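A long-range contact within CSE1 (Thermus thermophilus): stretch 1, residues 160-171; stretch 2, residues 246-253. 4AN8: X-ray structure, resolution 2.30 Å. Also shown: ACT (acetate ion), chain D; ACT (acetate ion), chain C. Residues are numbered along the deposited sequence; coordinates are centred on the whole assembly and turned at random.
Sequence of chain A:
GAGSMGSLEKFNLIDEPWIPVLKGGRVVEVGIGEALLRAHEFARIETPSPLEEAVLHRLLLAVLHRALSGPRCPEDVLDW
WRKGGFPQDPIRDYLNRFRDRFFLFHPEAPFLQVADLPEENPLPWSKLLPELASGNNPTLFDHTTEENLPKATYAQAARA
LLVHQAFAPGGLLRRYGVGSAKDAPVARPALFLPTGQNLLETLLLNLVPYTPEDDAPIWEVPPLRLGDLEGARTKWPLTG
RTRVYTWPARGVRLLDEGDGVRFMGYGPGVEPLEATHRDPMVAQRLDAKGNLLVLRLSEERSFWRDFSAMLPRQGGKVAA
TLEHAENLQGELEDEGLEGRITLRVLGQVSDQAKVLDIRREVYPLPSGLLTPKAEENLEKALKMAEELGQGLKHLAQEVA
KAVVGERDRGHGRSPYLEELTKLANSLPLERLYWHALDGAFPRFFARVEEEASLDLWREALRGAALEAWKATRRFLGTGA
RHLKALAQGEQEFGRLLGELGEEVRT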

# COMPACT_ATOMS: atom_id res chain seq x y z
N ALA A 160 10.20 3.67 12.44
CA ALA A 160 9.24 4.75 12.54
C ALA A 160 9.69 5.91 11.62
O ALA A 160 8.87 6.54 10.96
CB ALA A 160 9.15 5.21 13.97
N LEU A 161 10.99 6.18 11.58
CA LEU A 161 11.51 7.20 10.67
C LEU A 161 11.09 6.91 9.24
O LEU A 161 10.55 7.76 8.55
CB LEU A 161 13.03 7.26 10.76
CG LEU A 161 13.75 8.18 9.76
CD1 LEU A 161 13.24 9.63 9.84
CD2 LEU A 161 15.29 8.11 9.96
N LEU A 162 11.33 5.68 8.80
CA LEU A 162 11.08 5.29 7.43
C LEU A 162 9.60 5.39 7.13
O LEU A 162 9.21 5.87 6.08
CB LEU A 162 11.50 3.85 7.20
CG LEU A 162 12.84 3.58 6.58
CD1 LEU A 162 12.87 2.07 6.22
CD2 LEU A 162 13.04 4.44 5.33
N VAL A 163 8.77 4.94 8.05
CA VAL A 163 7.35 5.02 7.81
C VAL A 163 6.95 6.48 7.63
O VAL A 163 6.24 6.83 6.69
CB VAL A 163 6.54 4.36 8.95
CG1 VAL A 163 5.06 4.81 8.88
CG2 VAL A 163 6.70 2.81 8.89
N HIS A 164 7.42 7.34 8.54
CA HIS A 164 6.98 8.73 8.52
C HIS A 164 7.35 9.45 7.23
O HIS A 164 6.57 10.23 6.72
CB HIS A 164 7.55 9.49 9.73
CG HIS A 164 6.98 10.86 9.92
ND1 HIS A 164 5.65 11.08 10.24
CD2 HIS A 164 7.55 12.09 9.86
CE1 HIS A 164 5.43 12.37 10.35
NE2 HIS A 164 6.57 13.01 10.12
N GLN A 165 8.53 9.17 6.70
CA GLN A 165 9.01 9.80 5.46
C GLN A 165 8.20 9.39 4.22
O GLN A 165 8.17 10.12 3.22
CB GLN A 165 10.50 9.50 5.22
CG GLN A 165 11.45 10.05 6.30
CD GLN A 165 11.49 11.58 6.32
OE1 GLN A 165 10.51 12.23 5.98
NE2 GLN A 165 12.62 12.14 6.68
N ALA A 166 7.57 8.21 4.27
CA ALA A 166 6.81 7.76 3.10
C ALA A 166 5.33 8.14 3.23
O ALA A 166 4.68 8.46 2.24
CB ALA A 166 6.98 6.26 2.88
N PHE A 167 4.82 8.13 4.47
CA PHE A 167 3.37 8.21 4.69
C PHE A 167 2.82 9.46 5.42
O PHE A 167 1.59 9.60 5.57
CB PHE A 167 2.90 6.96 5.44
CG PHE A 167 2.96 5.71 4.62
CD1 PHE A 167 1.98 5.42 3.69
CD2 PHE A 167 4.02 4.80 4.79
CE1 PHE A 167 2.04 4.25 2.93
CE2 PHE A 167 4.09 3.64 4.05
CZ PHE A 167 3.08 3.37 3.12
N ALA A 168 3.69 10.36 5.90
CA ALA A 168 3.17 11.55 6.59
C ALA A 168 2.20 12.31 5.69
O ALA A 168 2.55 12.73 4.58
CB ALA A 168 4.31 12.49 7.04
N PRO A 169 0.96 12.46 6.16
CA PRO A 169 -0.02 13.33 5.51
C PRO A 169 0.36 14.80 5.70
O PRO A 169 0.94 15.15 6.74
CB PRO A 169 -1.33 13.00 6.26
CG PRO A 169 -0.86 12.50 7.60
CD PRO A 169 0.40 11.75 7.33
N GLY A 170 0.05 15.63 4.71
CA GLY A 170 0.24 17.07 4.84
C GLY A 170 -0.58 17.65 5.98
O GLY A 170 -1.53 17.02 6.45
N GLY A 171 -0.24 18.85 6.43
CA GLY A 171 -0.99 19.49 7.49
C GLY A 171 -0.15 20.49 8.27
O GLY A 171 0.97 20.83 7.88
N THR A 246 12.93 7.08 -1.46
CA THR A 246 13.67 7.52 -0.29
C THR A 246 13.46 9.01 -0.03
O THR A 246 14.32 9.67 0.52
CB THR A 246 15.17 7.23 -0.46
OG1 THR A 246 15.68 7.99 -1.57
CG2 THR A 246 15.41 5.70 -0.70
N TRP A 247 12.31 9.53 -0.44
CA TRP A 247 12.02 10.94 -0.30
C TRP A 247 12.15 11.49 1.13
O TRP A 247 11.60 10.92 2.08
CB TRP A 247 10.60 11.19 -0.79
CG TRP A 247 10.31 12.62 -1.01
CD1 TRP A 247 9.73 13.49 -0.13
CD2 TRP A 247 10.61 13.38 -2.20
NE1 TRP A 247 9.64 14.75 -0.71
CE2 TRP A 247 10.17 14.70 -1.98
CE3 TRP A 247 11.21 13.06 -3.42
CZ2 TRP A 247 10.30 15.70 -2.94
CZ3 TRP A 247 11.34 14.06 -4.38
CH2 TRP A 247 10.89 15.36 -4.13
N PRO A 248 12.84 12.65 1.28
CA PRO A 248 12.89 13.28 2.61
C PRO A 248 11.71 14.22 2.86
O PRO A 248 11.82 15.43 2.64
CB PRO A 248 14.20 14.08 2.55
CG PRO A 248 14.28 14.52 1.12
CD PRO A 248 13.67 13.37 0.29
N ALA A 249 10.57 13.69 3.33
CA ALA A 249 9.35 14.47 3.44
C ALA A 249 9.35 15.43 4.62
O ALA A 249 8.68 16.47 4.60
CB ALA A 249 8.16 13.57 3.53
N ARG A 250 10.09 15.07 5.66
CA ARG A 250 10.17 15.89 6.84
C ARG A 250 11.62 15.98 7.27
O ARG A 250 12.40 15.08 6.98
CB ARG A 250 9.33 15.28 7.96
CG ARG A 250 7.83 15.15 7.62
CD ARG A 250 7.10 16.52 7.68
NE ARG A 250 5.67 16.35 7.46
CZ ARG A 250 5.11 16.27 6.25
NH1 ARG A 250 5.86 16.38 5.15
NH2 ARG A 250 3.80 16.09 6.13
N GLY A 251 11.98 17.06 7.97
CA GLY A 251 13.27 17.14 8.63
C GLY A 251 13.15 16.42 9.95
O GLY A 251 12.26 16.72 10.75
N VAL A 252 14.03 15.45 10.19
CA VAL A 252 13.99 14.73 11.45
C VAL A 252 15.41 14.55 11.92
O VAL A 252 16.32 14.33 11.12
CB VAL A 252 13.37 13.32 11.29
CG1 VAL A 252 13.49 12.54 12.60
CG2 VAL A 252 11.91 13.41 10.83
N ARG A 253 15.61 14.67 13.23
CA ARG A 253 16.87 14.23 13.82
C ARG A 253 16.62 13.51 15.14
O ARG A 253 16.39 14.15 16.18
CB ARG A 253 17.82 15.39 14.07
CG ARG A 253 19.25 14.96 13.91
CD ARG A 253 20.09 15.22 15.13
NE ARG A 253 20.16 16.63 15.48
CZ ARG A 253 20.81 17.09 16.55
NH1 ARG A 253 21.46 16.26 17.35
NH2 ARG A 253 20.81 18.39 16.80
C ACT D . 3.00 16.90 9.58
O ACT D . 3.36 15.85 8.95
OXT ACT D . 3.80 17.31 10.47
CH3 ACT D . 1.70 17.60 9.27
C ACT C . 2.57 8.82 9.99
O ACT C . 3.69 8.22 10.06
OXT ACT C . 2.53 9.99 10.51
CH3 ACT C . 1.37 8.19 9.31

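The rule of this contact is that one amide side chain binds the backbone N and O of a single residue, Arg250. The helix of stretch 1 runs nearly antiparallel to the strand that takes in Gly251 to Arg253, at 168°, and the axes come no closer than 9.5 Å, and Gln165 spans much of the distance to Arg250. Its CA-to-CB bond points sideways. Its m, m conformation folds the chain back so that the carboxamide reaches Arg250 as a strand neighbour would: Arg250 N donates to Gln165 OE1 at 2.9 Å, and Gln165 NE2 donates to Arg250 O at 3.0 Å. Satisfying both backbone groups of one residue fixes the amide's orientation.

One turn earlier, Leu161, with chi1 t and chi2 p, brings CD1 to 4.0 Å from Val252 CB, an apolar contact beside the polar one.

The CA-to-CB bond of Arg250 points toward stretch 1, and the side chain runs on past the end of the helix. With chi1 and chi2 both m and chi3 t, its guanidinium lies with one face over Ala168 CB, 3.7 Å from Arg250 NH2. NH1 turns back to Ala249 O at 2.9 Å, while NE and NH2 both donate to the chain D acetate O, at 2.8 and 2.9 Å. His164, chi1 t, packs NE2 3.5 Å from Arg250 CG.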